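Local coordinates for Galactose/lactose metabolism regulatory protein GAL80 (Saccharomyces cerevisiae, PDB 3BTV), which represses the galactose/lactose metabolic genes of yeast by binding the activator GAL4 and blocking its transcriptional activation when no inducing sugar is present, at the interface of chains A and B. Residues are numbered along the deposited sequence; one frame, centred on the assembly and turned at random. Chains: chain A/B, Galactose/lactose metabolism regulatory protein GAL80.

Contact 1: the interface of chains A and B. Residues chain A 269-270, 275, 277; chain B 235, 237, 239, 266.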
loop_
_atom_site.group_PDB
_atom_site.type_symbol
_atom_site.label_atom_id
_atom_site.label_comp_id
_atom_site.label_asym_id
_atom_site.label_seq_id
_atom_site.Cartn_x
_atom_site.Cartn_y
_atom_site.Cartn_z
ATOM N N GLY A 269 -0.534 1.412 -8.835
ATOM C CA GLY A 269 -0.410 1.844 -10.217
ATOM C C GLY A 269 0.712 2.840 -10.414
ATOM O O GLY A 269 1.455 3.189 -9.474
ATOM N N THR A 270 0.826 3.318 -11.642
ATOM C CA THR A 270 1.852 4.280 -12.004
ATOM C C THR A 270 1.208 5.510 -12.611
ATOM O O THR A 270 0.308 5.402 -13.428
ATOM C CB THR A 270 2.830 3.670 -13.059
ATOM O OG1 THR A 270 2.068 3.164 -14.152
ATOM C CG2 THR A 270 3.584 2.518 -12.484
ATOM N N ASN A 275 6.080 8.086 -14.481
ATOM C CA ASN A 275 5.983 6.678 -14.100
ATOM C C ASN A 275 6.024 6.497 -12.563
ATOM O O ASN A 275 6.682 5.578 -12.062
ATOM C CB ASN A 275 7.151 5.899 -14.708
ATOM C CG ASN A 275 6.908 4.401 -14.728
ATOM O OD1 ASN A 275 5.806 3.948 -15.022
ATOM N ND2 ASN A 275 7.946 3.620 -14.407
ATOM N N PRO A 277 5.279 5.403 -8.934
ATOM C CA PRO A 277 4.617 4.332 -8.176
ATOM C C PRO A 277 3.602 4.882 -7.149
ATOM O O PRO A 277 3.934 5.732 -6.330
ATOM C CB PRO A 277 5.779 3.647 -7.439
ATOM C CG PRO A 277 7.026 4.179 -8.056
ATOM C CD PRO A 277 6.712 5.506 -8.627
ATOM N N MET B 235 4.649 -4.746 -9.139
ATOM C CA MET B 235 5.273 -3.898 -10.134
ATOM C C MET B 235 6.651 -3.535 -9.605
ATOM O O MET B 235 6.788 -3.062 -8.468
ATOM C CB MET B 235 4.450 -2.643 -10.378
ATOM C CG MET B 235 3.037 -2.925 -10.852
ATOM S SD MET B 235 2.039 -1.424 -10.934
ATOM C CE MET B 235 0.459 -2.111 -11.438
ATOM N N PHE B 237 10.302 -1.519 -10.251
ATOM C CA PHE B 237 10.733 -0.314 -10.951
ATOM C C PHE B 237 12.242 -0.108 -10.995
ATOM O O PHE B 237 12.940 -0.280 -9.996
ATOM C CB PHE B 237 10.136 0.922 -10.275
ATOM C CG PHE B 237 8.640 0.971 -10.294
ATOM C CD1 PHE B 237 7.887 0.192 -9.424
ATOM C CD2 PHE B 237 7.984 1.818 -11.163
ATOM C CE1 PHE B 237 6.502 0.245 -9.450
ATOM C CE2 PHE B 237 6.596 1.883 -11.183
ATOM C CZ PHE B 237 5.857 1.101 -10.332
ATOM N N ASN B 239 13.339 3.202 -11.930
ATOM C CA ASN B 239 13.153 4.592 -12.322
ATOM C C ASN B 239 14.435 5.387 -12.106
ATOM O O ASN B 239 14.512 6.567 -12.433
ATOM C CB ASN B 239 12.037 5.231 -11.500
ATOM C CG ASN B 239 10.648 4.894 -12.014
ATOM O OD1 ASN B 239 10.469 4.396 -13.130
ATOM N ND2 ASN B 239 9.645 5.181 -11.188
ATOM N N LEU B 266 6.231 -2.341 -5.720
ATOM C CA LEU B 266 4.839 -2.302 -5.261
ATOM C C LEU B 266 4.390 -3.732 -5.236
ATOM O O LEU B 266 4.566 -4.457 -6.212
ATOM C CB LEU B 266 3.930 -1.519 -6.212
ATOM C CG LEU B 266 4.228 -0.037 -6.448
ATOM C CD1 LEU B 266 3.313 0.519 -7.530
ATOM C CD2 LEU B 266 4.084 0.767 -5.163
#
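B:Phe237 pushes its ring into chain A and is met there from two sides. A:Pro277 lies over one face, its CG 3.9 Å from the ring centroid in a CH-pi contact. A:Thr270 comes instead to the rim: its methyl CG2 sits in the plane of the ring, 3.3 Å from CE2 of B:Phe237, a tight edge contact that probably limits how far the ring can slide toward chain A. CB of A:Pro277 also reaches B:Leu266, 4.0 Å from its CD1, so the pyrrolidine packs against both side chains at once.

Beside the ring, two asparagines pair reciprocally. The amide nitrogen ND2 of A:Asn275 donates to OD1 of B:Asn239 at 2.9 Å, arriving in the carbonyl plane on a lone pair. The return bond runs from ND2 of B:Asn239 to the backbone O of A:Asn275 at 3.1 Å, and here the donor stands above the carbonyl plane, 44° out of it. A:Asn275 thus uses its side chain for one bond and its backbone for the other, and the two side-chain amide planes stand 70° apart. These bonds fix the rotation of the B:Asn239 amide.

Further out, B:Met235 brings its sulfur SD to 4.1 Å from CA of A:Gly269, closing the apolar patch at its other end. In B:Phe237, CG points away from the carbonyl carbon (chi1 -62°), which carries the ring out from its strand toward the proline.

On the A side the patch spans strands 264-271 and 276-283 with the turn joining them; on the B side it uses strand 231-237, the loop just after it, and strand 264-271. Sheet surface thus packs on sheet surface.

Contact 2: the interface of chains A and B. Residues chain A 233, 268, 426-427; chain B 233, 268, 426-427.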
loop_
_atom_site.group_PDB
_atom_site.type_symbol
_atom_site.label_atom_id
_atom_site.label_comp_id
_atom_site.label_asym_id
_atom_site.label_seq_id
_atom_site.Cartn_x
_atom_site.Cartn_y
_atom_site.Cartn_z
ATOM N N ASN A 233 -3.320 -2.027 -11.149
ATOM C CA ASN A 233 -3.808 -3.342 -10.747
ATOM C C ASN A 233 -4.621 -3.204 -9.458
ATOM O O ASN A 233 -4.213 -2.505 -8.549
ATOM C CB ASN A 233 -2.643 -4.291 -10.504
ATOM C CG ASN A 233 -3.093 -5.725 -10.298
ATOM O OD1 ASN A 233 -3.173 -6.508 -11.251
ATOM N ND2 ASN A 233 -3.399 -6.075 -9.056
ATOM N N GLN A 268 -2.775 -0.482 -6.819
ATOM C CA GLN A 268 -1.425 0.019 -7.079
ATOM C C GLN A 268 -1.313 0.383 -8.531
ATOM O O GLN A 268 -1.957 -0.243 -9.367
ATOM C CB GLN A 268 -0.352 -1.001 -6.681
ATOM C CG GLN A 268 -0.390 -2.278 -7.473
ATOM C CD GLN A 268 0.533 -3.356 -6.924
ATOM O OE1 GLN A 268 0.869 -4.318 -7.626
ATOM N NE2 GLN A 268 0.942 -3.209 -5.671
ATOM N N SER A 426 -5.297 -9.042 -13.950
ATOM C CA SER A 426 -4.124 -8.524 -14.643
ATOM C C SER A 426 -3.942 -7.027 -14.463
ATOM O O SER A 426 -4.882 -6.308 -14.168
ATOM C CB SER A 426 -4.173 -8.879 -16.132
ATOM O OG SER A 426 -5.390 -8.464 -16.705
ATOM N N THR A 427 -2.713 -6.566 -14.649
ATOM C CA THR A 427 -2.426 -5.144 -14.666
ATOM C C THR A 427 -2.979 -4.555 -15.968
ATOM O O THR A 427 -2.809 -5.130 -17.041
ATOM C CB THR A 427 -0.921 -4.918 -14.563
ATOM O OG1 THR A 427 -0.441 -5.550 -13.369
ATOM C CG2 THR A 427 -0.581 -3.447 -14.540
ATOM N N ASN B 233 0.295 -9.671 -6.926
ATOM C CA ASN B 233 0.644 -8.845 -8.067
ATOM C C ASN B 233 1.770 -7.917 -7.670
ATOM O O ASN B 233 1.747 -7.327 -6.591
ATOM C CB ASN B 233 -0.540 -7.988 -8.521
ATOM C CG ASN B 233 -0.289 -7.328 -9.879
ATOM O OD1 ASN B 233 -0.596 -7.898 -10.925
ATOM N ND2 ASN B 233 0.284 -6.128 -9.862
ATOM N N GLN B 268 1.147 -6.349 -3.824
ATOM C CA GLN B 268 -0.121 -6.521 -3.122
ATOM C C GLN B 268 -0.551 -7.959 -3.297
ATOM O O GLN B 268 -0.224 -8.592 -4.296
ATOM C CB GLN B 268 -1.180 -5.531 -3.621
ATOM C CG GLN B 268 -1.628 -5.752 -5.068
ATOM C CD GLN B 268 -2.504 -4.617 -5.594
ATOM O OE1 GLN B 268 -3.192 -4.745 -6.616
ATOM N NE2 GLN B 268 -2.475 -3.500 -4.898
ATOM N N SER B 426 0.591 -9.715 -14.789
ATOM C CA SER B 426 -0.548 -10.479 -14.275
ATOM C C SER B 426 -0.512 -10.729 -12.771
ATOM O O SER B 426 0.549 -10.790 -12.149
ATOM C CB SER B 426 -0.669 -11.828 -14.979
ATOM O OG SER B 426 0.208 -12.765 -14.387
ATOM N N THR B 427 -1.702 -10.897 -12.214
ATOM C CA THR B 427 -1.867 -11.388 -10.862
ATOM C C THR B 427 -1.691 -12.899 -10.887
ATOM O O THR B 427 -2.411 -13.607 -11.588
ATOM C CB THR B 427 -3.261 -11.046 -10.347
ATOM O OG1 THR B 427 -3.404 -9.624 -10.303
ATOM C CG2 THR B 427 -3.487 -11.637 -8.957
HETATM O O HOH W 1 1.997 -5.997 -12.619
#
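The amides of A:Asn233 and B:Asn233 lie face on face across the two-fold, their planes 14° apart and their CG atoms separated by 3.3 Å. A second stacked pair stands next to it: A:Gln268 and B:Gln268 arrive from opposite directions and lay their amides over one another, CD to CD at 3.5 Å. At the edges the pairs are stitched together crosswise. ND2 of A:Asn233 donates to OE1 of B:Gln268 at 2.8 Å, and ND2 of B:Asn233 donates to OE1 of A:Gln268 at 2.9 Å; in both bonds the acceptor lies in the plane of the asparagine amide. Each bond runs between subunits, so the four amides hold one another's rotation.

As modelled, the OD1 atoms of A:Asn233 and B:Asn233 approach to 2.9 Å. Both can only accept, so this close approach is doubtful. Near the threonines, water 1 lies 2.6 Å from OG1 of A:Thr427 and 3.2 Å from ND2 of B:Asn233, linking the chains, while the bond from B:Thr427 to the asparagine of its own chain is weak.

Each glutamine starts with CG wedged between backbone N and carbonyl carbon (chi1 64° in A:Gln268), then runs out extended, bringing its amide to the two-fold.

Farther along, A:Ser426 and B:Ser426 form an antiparallel beta bridge, their CA atoms 4.1 Å apart. The site therefore straddles the symmetry axis, with strands 231-237 and 264-271 of both chains supplying the amides and the segment following helix 405-424 flanking them.

Contact 1 and contact 2 have centres about 11 Å apart and draw on the same two strands, 231-237 and 264-271. Every second residue of strand 231-237 from position 233 on takes part: 233 in the polar centre of contact 2, 235 and 237 in the mainly apolar patch of contact 1. Contact 2 sits on the two-fold, whereas contact 1 lies to one side and recurs with the chains exchanged, so the polar core is flanked by two such patches. This continuous sheet-to-sheet surface would suit a dimer, although the structure alone does not show whether the pairing persists in solution.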